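Local coordinates for ferric uptake regulation protein (Pseudomonas aeruginosa, PDB 1MZB), which regulates iron homeostasis as a metal-responsive, DNA-binding repressor of the Fur family, probably shutting off iron-uptake genes when iron is plentiful, at the zinc ion site and the interface of chains A and B. Residues are numbered along the deposited sequence; one frame, centred on the assembly and turned at random. Chains: chain A/B, ferric uptake regulation protein.

Contact 1: the zinc ion site. Residues chain A 34, 72, 74, 82, 89, 91, 102. With ZN (zinc ion), chain C.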
# COMPACT_ATOMS: atom_id res chain seq x y z
N HIS A 34 0.01 6.50 -12.37
CA HIS A 34 -1.11 7.44 -12.47
C HIS A 34 -1.39 7.86 -13.91
O HIS A 34 -0.95 8.91 -14.39
CB HIS A 34 -0.84 8.67 -11.62
CG HIS A 34 -0.43 8.33 -10.22
ND1 HIS A 34 0.90 8.23 -9.86
CD2 HIS A 34 -1.21 7.99 -9.16
CE1 HIS A 34 0.90 7.83 -8.61
NE2 HIS A 34 -0.35 7.67 -8.13
N HIS A 72 -8.25 11.24 -9.59
CA HIS A 72 -7.56 12.31 -8.89
C HIS A 72 -7.21 13.38 -9.93
O HIS A 72 -7.13 13.09 -11.11
CB HIS A 72 -6.22 11.80 -8.35
CG HIS A 72 -6.32 10.95 -7.12
ND1 HIS A 72 -5.95 9.62 -7.12
CD2 HIS A 72 -6.60 11.26 -5.84
CE1 HIS A 72 -6.00 9.15 -5.89
NE2 HIS A 72 -6.39 10.12 -5.09
N PHE A 74 -4.29 15.99 -9.93
CA PHE A 74 -3.16 16.54 -9.19
C PHE A 74 -2.56 17.84 -9.70
O PHE A 74 -2.05 18.64 -8.90
CB PHE A 74 -2.02 15.51 -9.12
CG PHE A 74 -2.40 14.21 -8.44
CD1 PHE A 74 -2.85 14.20 -7.12
CD2 PHE A 74 -2.23 12.99 -9.10
CE1 PHE A 74 -3.10 12.97 -6.45
CE2 PHE A 74 -2.48 11.77 -8.45
CZ PHE A 74 -2.91 11.76 -7.13
N GLU A 82 -6.46 5.56 -11.14
CA GLU A 82 -5.58 4.51 -10.64
C GLU A 82 -6.44 3.49 -9.92
O GLU A 82 -7.52 3.81 -9.47
CB GLU A 82 -4.51 5.07 -9.70
CG GLU A 82 -5.04 5.88 -8.50
CD GLU A 82 -3.92 6.60 -7.73
OE1 GLU A 82 -3.09 5.94 -7.08
OE2 GLU A 82 -3.88 7.85 -7.77
N HIS A 89 -2.56 4.50 -0.57
CA HIS A 89 -1.50 5.47 -0.77
C HIS A 89 -2.10 6.87 -0.87
O HIS A 89 -3.15 7.08 -1.47
CB HIS A 89 -0.71 5.13 -2.04
N HIS A 91 -0.78 11.06 -1.49
CA HIS A 91 0.19 11.54 -2.48
C HIS A 91 0.85 12.85 -2.17
O HIS A 91 0.23 13.74 -1.59
CB HIS A 91 -0.53 11.75 -3.85
CG HIS A 91 -1.21 10.53 -4.41
ND1 HIS A 91 -2.44 10.11 -3.95
CD2 HIS A 91 -0.76 9.66 -5.34
CE1 HIS A 91 -2.70 9.00 -4.61
NE2 HIS A 91 -1.73 8.70 -5.45
N GLU A 102 3.80 8.75 -4.24
CA GLU A 102 2.90 8.09 -3.30
C GLU A 102 3.59 7.87 -1.95
O GLU A 102 4.81 7.68 -1.86
CB GLU A 102 2.45 6.72 -3.83
CG GLU A 102 1.47 6.77 -4.98
CD GLU A 102 0.85 5.41 -5.29
OE1 GLU A 102 1.50 4.38 -4.98
OE2 GLU A 102 -0.26 5.36 -5.87
ZN ZN C . -1.44 7.02 -6.58
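The imidazole of A:His91, a ligand in the Fur-family metal site that links the N-terminal DNA-binding domain to the dimerisation domain, carries the ring of A:Phe74 on one face: the para carbon CZ stands over the centre of the imidazole, 3.4 Å above its plane, so the phenyl meets it with its tip. The same CZ also lies over a face of A:His72, displaced toward the rim, while CB of A:His72 sits on a face of the phenyl. At the edge of A:His91, in plane, is OE1 of A:Glu82; the edge of A:His34 meets OE2 of A:Glu82 and CG of A:Glu102. Zinc is held near tetrahedrally by two imidazoles and two carboxylates. NE2 of A:His34 and NE2 of A:His91 each bind ZN at 2.0 Å, with 104° between them. A:Glu82 binds through OE1, 2.0 Å from ZN, while its OE2 is a longer contact at 2.8 Å. Its CG is wedged between N and C (chi1 55°), and the chain then runs extended to the metal. A:Glu102, on strand 100-103 and also extended, gives OE2 to ZN at 2.2 Å. In the second shell, ND1 of A:His72 donates to OE2 of A:Glu82 at 2.8 Å, a bent bond (117° at H) that arrives from above the carboxylate plane and leaves the imidazole plane too. It may limit the carboxylate's rotation and draw charge toward OE2.

Contact 2: the interface of chains A and B. Residues chain A 86-88, 104; chain B 86-88, 104.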
# COMPACT_ATOMS: atom_id res chain seq x y z
N SER A 86 -5.30 -1.65 -5.05
CA SER A 86 -3.90 -1.61 -4.62
C SER A 86 -3.79 -1.14 -3.17
O SER A 86 -4.73 -0.54 -2.63
CB SER A 86 -3.10 -0.66 -5.53
OG SER A 86 -3.60 0.67 -5.43
N GLY A 87 -2.65 -1.40 -2.54
CA GLY A 87 -2.46 -0.96 -1.17
C GLY A 87 -2.79 0.53 -1.13
O GLY A 87 -2.67 1.22 -2.15
N HIS A 88 -3.23 1.02 0.02
CA HIS A 88 -3.57 2.44 0.15
C HIS A 88 -2.34 3.32 0.01
O HIS A 88 -1.23 2.95 0.41
CB HIS A 88 -4.24 2.72 1.50
CG HIS A 88 -4.36 4.18 1.83
ND1 HIS A 88 -5.25 5.03 1.20
CD2 HIS A 88 -3.74 4.93 2.78
CE1 HIS A 88 -5.18 6.23 1.75
NE2 HIS A 88 -4.27 6.20 2.72
N MET A 104 2.52 6.45 2.39
CA MET A 104 1.53 5.89 3.30
C MET A 104 2.18 6.00 4.67
O MET A 104 3.20 5.36 4.94
CB MET A 104 1.27 4.43 2.95
CG MET A 104 0.91 3.57 4.15
SD MET A 104 -0.80 3.67 4.57
CE MET A 104 -1.47 2.46 3.43
N SER B 86 -0.50 -1.60 7.32
CA SER B 86 -0.19 -0.69 6.22
C SER B 86 -0.56 -1.31 4.87
O SER B 86 -0.73 -2.53 4.76
CB SER B 86 1.31 -0.34 6.23
OG SER B 86 2.09 -1.51 6.02
N GLY B 87 -0.68 -0.47 3.84
CA GLY B 87 -1.00 -0.99 2.52
C GLY B 87 -0.01 -2.10 2.22
O GLY B 87 1.11 -2.10 2.76
N HIS B 88 -0.40 -3.06 1.39
CA HIS B 88 0.49 -4.17 1.05
C HIS B 88 1.69 -3.69 0.25
O HIS B 88 1.59 -2.75 -0.55
CB HIS B 88 -0.25 -5.24 0.25
CG HIS B 88 0.64 -6.27 -0.38
ND1 HIS B 88 1.30 -7.24 0.34
CD2 HIS B 88 0.93 -6.51 -1.69
CE1 HIS B 88 1.95 -8.04 -0.49
NE2 HIS B 88 1.74 -7.62 -1.73
N MET B 104 4.58 -2.46 -5.16
CA MET B 104 3.31 -3.17 -5.19
C MET B 104 2.89 -3.15 -6.65
O MET B 104 2.63 -2.08 -7.22
CB MET B 104 2.28 -2.44 -4.34
CG MET B 104 0.85 -2.58 -4.84
SD MET B 104 0.08 -4.07 -4.29
CE MET B 104 -0.48 -3.55 -2.67
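A:Gly87 and B:Gly87, with A:Met104 and B:Met104, bury most of this patch of the Fur-family dimer interface, where the C-terminal dimerisation domains meet about a two-fold axis. The glycines hide 46 and 44 Å² and the methionines 34 and 35 Å². Near the axis the two glycines come backbone to backbone, CA of A:Gly87 lying 4.0 Å from CA of B:Gly87. With no side chain between them, the two main chains meet directly. On either flank a methionine reaches across the boundary with its tip. The methyl CE of A:Met104 touches CA of B:Gly87 at 3.6 Å, and the exchanged pair does the same. SD of A:Met104 stays further back, 4.2 Å from N of B:Gly87, so the terminal methyl makes the near approach. The A:Met104 chain folds at both chi2 (83°) and chi3 (84°), which turns the thioether into a hook whose end lies against the neighbour's backbone. That hook is backed within its own subunit: SD of A:Met104 lies in plane at the edge of the A:His88 imidazole, and B:Met104 uses B:His88 in the same way. A:Ser86 and B:Ser86 add 19 Å² each at the margin, where the backbone atom C of A:Ser86 lies 4.1 Å from CE of B:Met104. Among these residues no nitrogen or oxygen finds a bonding partner across the boundary.

Contact 3: the zinc ion site. Residues chain A 88, 90, 109, 112, 126. With ZN (zinc ion), chain D.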
# COMPACT_ATOMS: atom_id res chain seq x y z
N HIS A 88 -3.23 1.02 0.02
CA HIS A 88 -3.57 2.44 0.15
C HIS A 88 -2.34 3.32 0.01
O HIS A 88 -1.23 2.95 0.41
CB HIS A 88 -4.24 2.72 1.50
CG HIS A 88 -4.36 4.18 1.83
ND1 HIS A 88 -5.25 5.03 1.20
CD2 HIS A 88 -3.74 4.93 2.78
CE1 HIS A 88 -5.18 6.23 1.75
NE2 HIS A 88 -4.27 6.20 2.72
N ASP A 90 -1.44 7.82 -0.23
CA ASP A 90 -1.88 9.21 -0.32
C ASP A 90 -0.81 9.77 -1.24
O ASP A 90 0.02 9.01 -1.72
CB ASP A 90 -1.85 9.83 1.03
CG ASP A 90 -2.81 9.11 1.99
OD1 ASP A 90 -3.98 8.93 1.63
OD2 ASP A 90 -2.38 8.76 3.04
N GLU A 109 -2.53 7.74 9.37
CA GLU A 109 -3.71 6.89 9.20
C GLU A 109 -4.38 6.58 10.55
O GLU A 109 -5.61 6.58 10.66
CB GLU A 109 -3.33 5.57 8.52
CG GLU A 109 -2.73 5.69 7.11
CD GLU A 109 -3.65 6.40 6.13
OE1 GLU A 109 -4.87 6.13 6.13
OE2 GLU A 109 -3.13 7.22 5.35
N GLN A 112 -6.01 9.85 11.94
CA GLN A 112 -7.28 10.14 11.25
C GLN A 112 -8.41 9.31 11.87
O GLN A 112 -9.50 9.82 12.12
CB GLN A 112 -7.19 9.80 9.76
CG GLN A 112 -6.30 10.76 9.02
CD GLN A 112 -6.03 10.38 7.58
OE1 GLN A 112 -5.45 11.17 6.85
NE2 GLN A 112 -6.43 9.17 7.18
N HIS A 126 -11.01 8.66 2.49
CA HIS A 126 -10.30 9.90 2.73
C HIS A 126 -9.37 10.20 1.58
O HIS A 126 -9.00 9.31 0.77
CB HIS A 126 -9.48 9.86 4.02
CG HIS A 126 -8.32 8.91 3.99
ND1 HIS A 126 -8.49 7.59 4.27
CD2 HIS A 126 -7.02 9.15 3.72
CE1 HIS A 126 -7.30 7.04 4.17
NE2 HIS A 126 -6.37 7.94 3.84
ZN ZN D . -4.21 7.86 3.79
O HOH W 1 -4.18 9.87 4.90
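A second metal site of the Fur fold, probably a metal-sensing site and here filled by zinc, lies in the dimerisation domain, with a distorted six-coordinate shell of two histidines, a chelating aspartate, a glutamate and water. NE2 of A:His88 binds ZN at 2.0 Å; its CG is anti to the backbone N (chi1 168°), and OE2 of A:Glu109 lies in plane at the edge of its ring. NE2 of A:His126 is a longer ligand, 2.2 Å from ZN, on a side chain whose CG is squeezed in beside both N and C of its own backbone (chi1 67°). A:Asp90 grips with both carboxylate oxygens: OD2 stands 2.2 Å from ZN and OD1 2.4 Å, a narrow bite that helps distort the shell. A:Glu109 is effectively one-handed, with OE2 at 2.0 Å from ZN and OE1 a looser contact at 3.0 Å; a bend at chi2 (-58°) brings its carboxylate round to the metal. Water 1 completes the observed shell, 2.3 Å from ZN, and is held from behind by OE1 of A:Gln112 at 2.7 Å. The other branch of that amide, NE2, sits over the centre of the A:His126 ring, so A:Gln112 may help position both. The two carboxylates may offset the metal's positive charge. Helix 106-117 supplies A:Glu109 and A:Gln112, strand 90-94 begins with A:Asp90, and loops bring A:His88 and A:His126 to close the site.

Contact 1 and contact 3 lie about 12 Å apart between the centres of their C-alpha atoms, and strand 90-94 serves both, its neighbours A:Asp90 and A:His91 pointing to different metals. Measured between the same C-alpha centres, contact 2 is about 12 Å from contact 1 and 10 Å from contact 3, and it shares A:His88 with contact 3. One side chain thus binds zinc while its backbone segment continues into the dimer boundary. A:Glu102 of contact 1 and A:Met104 of contact 2 are also close in sequence. Metal binding might be felt at the dimer boundary, although the structure alone does not show this.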